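Local coordinates for Syntaxin1 (Monosiga brevicollis, PDB 2XHE), which probably acts as a SNAP receptor of the syntaxin family, binding other SNARE proteins in membrane fusion and transport, at residues K146-K149 / V150-Y154; N155-Q158 / A159-R163. All blocks are in the same frame, centred on the assembly; numbering follows the deposited sequence.

Contact 1 and contact 2 are successive stretches of a single helix, 131-171, with contact 1 ending where contact 2 begins; their centres are about 14 Å apart. The centre of contact 1 lies about 4 Å from the centre of the chain, that of contact 2 about 15 Å from it, further along the bundle. Both turn apolar side chains to helix 44-72, where Ile64 receives Val150 and Tyr154 from the first and Val157 from the second, and both also face helix 214-237. The two contacts touch where Arg153 NH1 stands 4.2 Å from Glu160 OE2, a packing approach between opposite charges. Both contacts also reach the chain of another protein in the assembly.

Contact 1 (K146-K149 / V150-Y154); sequences KFVK and VMTRY
Val150 packs one turn on from Lys146, with its CG2 methyl 3.8 Å from CE of the lysine. CG2 lies beside the backbone N because CG1 takes the position opposite that atom (chi1 178°), and the methyl is thereby turned back toward the preceding turn. The lysine chain bends at its second and third torsions, which swings CE over against the valine methyl, so that the two side chains cross at an angle. A long aliphatic stem ending in a charge suits this partly exposed position, and a compact branched residue suits the buried one. Phe147 and Met151 make the second pairing. CG of Met151 sits over one face of the phenyl ring, 3.3 Å from CE1, and the sulfur follows at an oblique angle, SD being 4.6 Å from the ring centroid; this is a Met-aromatic contact. These are i to i+4 pairs on helix 131-171, the third long helix of what the family leads one to read as the Habc bundle, here joined by helix 214-237 from the SNARE region, as in closed syntaxins. The ring reaches on to Ile104 of helix 80-116, Met151 to Met232, and Val150 to Ile57, Glu61 and Ile64. With an alanine in place of Phe147, the methionine would lose the face it lies against and a gap would probably open toward Ile104. Backbone bonds hold the spacing: Val150 N donates to Lys146 O at 3.1 Å and Met151 N to Phe147 O at 2.9 Å. On the partly exposed side the hydroxyl of Thr152 turns back on its own helix, OG1 donating to Val148 O at 2.6 Å, and the amide of Thr152 adds a weak bond to the same oxygen.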
loop_
_atom_site.group_PDB
_atom_site.type_symbol
_atom_site.label_atom_id
_atom_site.label_comp_id
_atom_site.label_asym_id
_atom_site.label_seq_id
_atom_site.Cartn_x
_atom_site.Cartn_y
_atom_site.Cartn_z
ATOM N N LYS B 146 1.906 6.107 -18.545
ATOM C CA LYS B 146 0.910 5.426 -19.384
ATOM C C LYS B 146 1.482 5.174 -20.781
ATOM O O LYS B 146 1.332 4.082 -21.321
ATOM C CB LYS B 146 -0.410 6.210 -19.448
ATOM C CG LYS B 146 -1.581 5.469 -20.103
ATOM C CD LYS B 146 -2.022 4.233 -19.313
ATOM C CE LYS B 146 -1.485 2.930 -19.923
ATOM N NZ LYS B 146 -1.735 1.729 -19.060
ATOM N N PHE B 147 2.172 6.170 -21.335
ATOM C CA PHE B 147 2.804 6.041 -22.647
ATOM C C PHE B 147 3.899 4.957 -22.762
ATOM O O PHE B 147 3.832 4.111 -23.658
ATOM C CB PHE B 147 3.327 7.395 -23.146
ATOM C CG PHE B 147 3.866 7.343 -24.543
ATOM C CD1 PHE B 147 3.122 6.775 -25.562
ATOM C CD2 PHE B 147 5.117 7.848 -24.841
ATOM C CE1 PHE B 147 3.619 6.713 -26.849
ATOM C CE2 PHE B 147 5.615 7.791 -26.130
ATOM C CZ PHE B 147 4.872 7.219 -27.128
ATOM N N VAL B 148 4.898 4.990 -21.875
ATOM C CA VAL B 148 5.986 4.002 -21.878
ATOM C C VAL B 148 5.429 2.581 -21.717
ATOM O O VAL B 148 5.924 1.629 -22.334
ATOM C CB VAL B 148 7.065 4.308 -20.772
ATOM C CG1 VAL B 148 8.066 3.144 -20.587
ATOM C CG2 VAL B 148 7.828 5.596 -21.083
ATOM N N LYS B 149 4.384 2.447 -20.903
ATOM C CA LYS B 149 3.775 1.142 -20.661
ATOM C C LYS B 149 3.048 0.607 -21.887
ATOM O O LYS B 149 3.109 -0.583 -22.157
ATOM C CB LYS B 149 2.838 1.187 -19.449
ATOM C CG LYS B 149 2.106 -0.122 -19.168
ATOM C CD LYS B 149 1.070 0.032 -18.046
ATOM C CE LYS B 149 1.720 0.184 -16.658
ATOM N NZ LYS B 149 2.209 1.563 -16.335
ATOM N N VAL B 150 2.366 1.485 -22.626
ATOM C CA VAL B 150 1.673 1.086 -23.857
ATOM C C VAL B 150 2.682 0.718 -24.916
ATOM O O VAL B 150 2.543 -0.298 -25.590
ATOM C CB VAL B 150 0.736 2.187 -24.446
ATOM C CG1 VAL B 150 0.118 1.702 -25.735
ATOM C CG2 VAL B 150 -0.379 2.524 -23.484
ATOM N N MET B 151 3.699 1.550 -25.063
ATOM C CA MET B 151 4.706 1.298 -26.080
ATOM C C MET B 151 5.486 0.038 -25.771
ATOM O O MET B 151 6.031 -0.603 -26.661
ATOM C CB MET B 151 5.646 2.491 -26.233
ATOM C CG MET B 151 4.940 3.719 -26.788
ATOM S SD MET B 151 3.855 3.344 -28.202
ATOM C CE MET B 151 5.015 3.498 -29.562
ATOM N N THR B 152 5.535 -0.321 -24.501
ATOM C CA THR B 152 6.266 -1.506 -24.110
ATOM C C THR B 152 5.501 -2.713 -24.602
ATOM O O THR B 152 6.093 -3.731 -24.948
ATOM C CB THR B 152 6.474 -1.564 -22.590
ATOM O OG1 THR B 152 7.354 -0.502 -22.204
ATOM C CG2 THR B 152 7.091 -2.891 -22.181
ATOM N N ARG B 153 4.179 -2.589 -24.640
ATOM C CA ARG B 153 3.345 -3.661 -25.170
ATOM C C ARG B 153 3.658 -3.822 -26.652
ATOM O O ARG B 153 3.802 -4.938 -27.146
ATOM C CB ARG B 153 1.862 -3.373 -24.940
ATOM C CG ARG B 153 0.931 -4.419 -25.522
ATOM C CD ARG B 153 1.379 -5.831 -25.169
ATOM N NE ARG B 153 0.506 -6.842 -25.766
ATOM C CZ ARG B 153 0.871 -8.097 -26.023
ATOM N NH1 ARG B 153 2.103 -8.509 -25.741
ATOM N NH2 ARG B 153 0.003 -8.941 -26.569
ATOM N N TYR B 154 3.793 -2.692 -27.343
ATOM C CA TYR B 154 4.183 -2.670 -28.751
ATOM C C TYR B 154 5.562 -3.303 -28.937
ATOM O O TYR B 154 5.719 -4.263 -29.686
ATOM C CB TYR B 154 4.177 -1.228 -29.266
ATOM C CG TYR B 154 4.380 -1.062 -30.759
ATOM C CD1 TYR B 154 3.594 -1.751 -31.673
ATOM C CD2 TYR B 154 5.336 -0.180 -31.252
ATOM C CE1 TYR B 154 3.774 -1.582 -33.047
ATOM C CE2 TYR B 154 5.522 -0.001 -32.619
ATOM C CZ TYR B 154 4.740 -0.703 -33.514
ATOM O OH TYR B 154 4.931 -0.525 -34.871
#

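Contact 2 (N155-Q158 / A159-R163); sequences NDVQ and AENKR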
loop_
_atom_site.group_PDB
_atom_site.type_symbol
_atom_site.label_atom_id
_atom_site.label_comp_id
_atom_site.label_asym_id
_atom_site.label_seq_id
_atom_site.Cartn_x
_atom_site.Cartn_y
_atom_site.Cartn_z
ATOM N N ASN B 155 6.560 -2.763 -28.248
ATOM C CA ASN B 155 7.912 -3.306 -28.305
ATOM C C ASN B 155 7.925 -4.817 -28.093
ATOM O O ASN B 155 8.735 -5.528 -28.692
ATOM C CB ASN B 155 8.809 -2.612 -27.272
ATOM C CG ASN B 155 10.235 -3.135 -27.283
ATOM O OD1 ASN B 155 10.550 -4.128 -26.617
ATOM N ND2 ASN B 155 11.115 -2.450 -28.018
ATOM N N ASP B 156 7.019 -5.307 -27.251
ATOM C CA ASP B 156 6.987 -6.728 -26.923
ATOM C C ASP B 156 6.413 -7.578 -28.047
ATOM O O ASP B 156 6.938 -8.650 -28.327
ATOM C CB ASP B 156 6.242 -6.982 -25.612
ATOM C CG ASP B 156 7.170 -6.990 -24.403
ATOM O OD1 ASP B 156 8.410 -6.931 -24.586
ATOM O OD2 ASP B 156 6.659 -7.061 -23.264
ATOM N N VAL B 157 5.351 -7.096 -28.695
ATOM C CA VAL B 157 4.737 -7.819 -29.816
ATOM C C VAL B 157 5.612 -7.790 -31.075
ATOM O O VAL B 157 5.592 -8.731 -31.868
ATOM C CB VAL B 157 3.298 -7.319 -30.125
ATOM C CG1 VAL B 157 3.278 -5.820 -30.301
ATOM C CG2 VAL B 157 2.730 -8.007 -31.363
ATOM N N GLN B 158 6.391 -6.723 -31.249
ATOM C CA GLN B 158 7.341 -6.644 -32.364
ATOM C C GLN B 158 8.483 -7.653 -32.230
ATOM O O GLN B 158 8.669 -8.510 -33.091
ATOM C CB GLN B 158 7.894 -5.223 -32.530
ATOM C CG GLN B 158 6.863 -4.196 -33.013
ATOM C CD GLN B 158 6.321 -4.483 -34.419
ATOM O OE1 GLN B 158 6.727 -3.854 -35.396
ATOM N NE2 GLN B 158 5.392 -5.425 -34.515
ATOM N N ALA B 159 9.247 -7.553 -31.151
ATOM C CA ALA B 159 10.315 -8.514 -30.895
ATOM C C ALA B 159 9.789 -9.945 -30.764
ATOM O O ALA B 159 10.440 -10.887 -31.204
ATOM C CB ALA B 159 11.086 -8.120 -29.657
ATOM N N GLU B 160 8.617 -10.096 -30.152
ATOM C CA GLU B 160 7.966 -11.399 -30.011
ATOM C C GLU B 160 7.753 -12.049 -31.369
ATOM O O GLU B 160 8.021 -13.239 -31.545
ATOM C CB GLU B 160 6.620 -11.247 -29.292
ATOM C CG GLU B 160 5.768 -12.509 -29.198
ATOM C CD GLU B 160 4.509 -12.305 -28.348
ATOM O OE1 GLU B 160 3.496 -12.990 -28.605
ATOM O OE2 GLU B 160 4.529 -11.459 -27.425
ATOM N N ASN B 161 7.269 -11.256 -32.324
ATOM C CA ASN B 161 7.016 -11.739 -33.679
ATOM C C ASN B 161 8.290 -11.865 -34.517
ATOM O O ASN B 161 8.392 -12.762 -35.348
ATOM C CB ASN B 161 5.973 -10.867 -34.400
ATOM C CG ASN B 161 4.543 -11.380 -34.218
ATOM O OD1 ASN B 161 3.658 -10.648 -33.773
ATOM N ND2 ASN B 161 4.317 -12.641 -34.565
ATOM N N LYS B 162 9.259 -10.979 -34.292
ATOM C CA LYS B 162 10.508 -11.012 -35.052
ATOM C C LYS B 162 11.352 -12.242 -34.720
ATOM O O LYS B 162 12.147 -12.705 -35.541
ATOM C CB LYS B 162 11.328 -9.745 -34.816
ATOM C CG LYS B 162 12.709 -9.786 -35.453
ATOM C CD LYS B 162 13.683 -8.946 -34.661
ATOM C CE LYS B 162 15.105 -9.459 -34.797
ATOM N NZ LYS B 162 15.943 -9.016 -33.641
ATOM N N ARG B 163 11.180 -12.758 -33.507
ATOM C CA ARG B 163 11.895 -13.951 -33.071
ATOM C C ARG B 163 11.343 -15.193 -33.772
ATOM O O ARG B 163 12.104 -16.063 -34.194
ATOM C CB ARG B 163 11.819 -14.095 -31.547
ATOM C CG ARG B 163 12.403 -15.387 -30.990
ATOM C CD ARG B 163 12.718 -15.269 -29.494
ATOM N NE ARG B 163 11.776 -14.405 -28.781
ATOM C CZ ARG B 163 10.534 -14.751 -28.452
ATOM N NH1 ARG B 163 10.062 -15.947 -28.783
ATOM N NH2 ARG B 163 9.759 -13.894 -27.803
#
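Ala159 and Asn155 meet through their backbones, Ala159 N donating to Asn155 O at 3.2 Å with a nearly straight N-H...O angle of 166°. The same i to i+4 pattern joins Asn161 N to Val157 O at 3.1 Å and Lys162 N to Gln158 O at 2.8 Å, so regular helix runs through the contact. Side-chain contact within the stretch is slight: Val157 and Asn161 lie side by side and point the same way, and CB of Asn161 rests 3.3 Å from the backbone O of Val157. The small Ala159 fits a buried place where the backbone of another protein's chain packs on it. The polar ends of Gln158 and Lys162 find their partners on other helices. The Gln158 chain bends at its second torsion (chi2 -64°), and its buried amide is satisfied twice, NE2 bonding to His71 and OE1 to Ser225; a residue that both donates and accepts suits that setting. Lys162 stretches out to a salt bridge with Glu223. Among the neighbouring helices, Val157, Gln158 and Asn161 press on helix 44-72, while Asn155, Gln158 and Lys162 cover leucines of helix 214-237, which places Gln158 between the two.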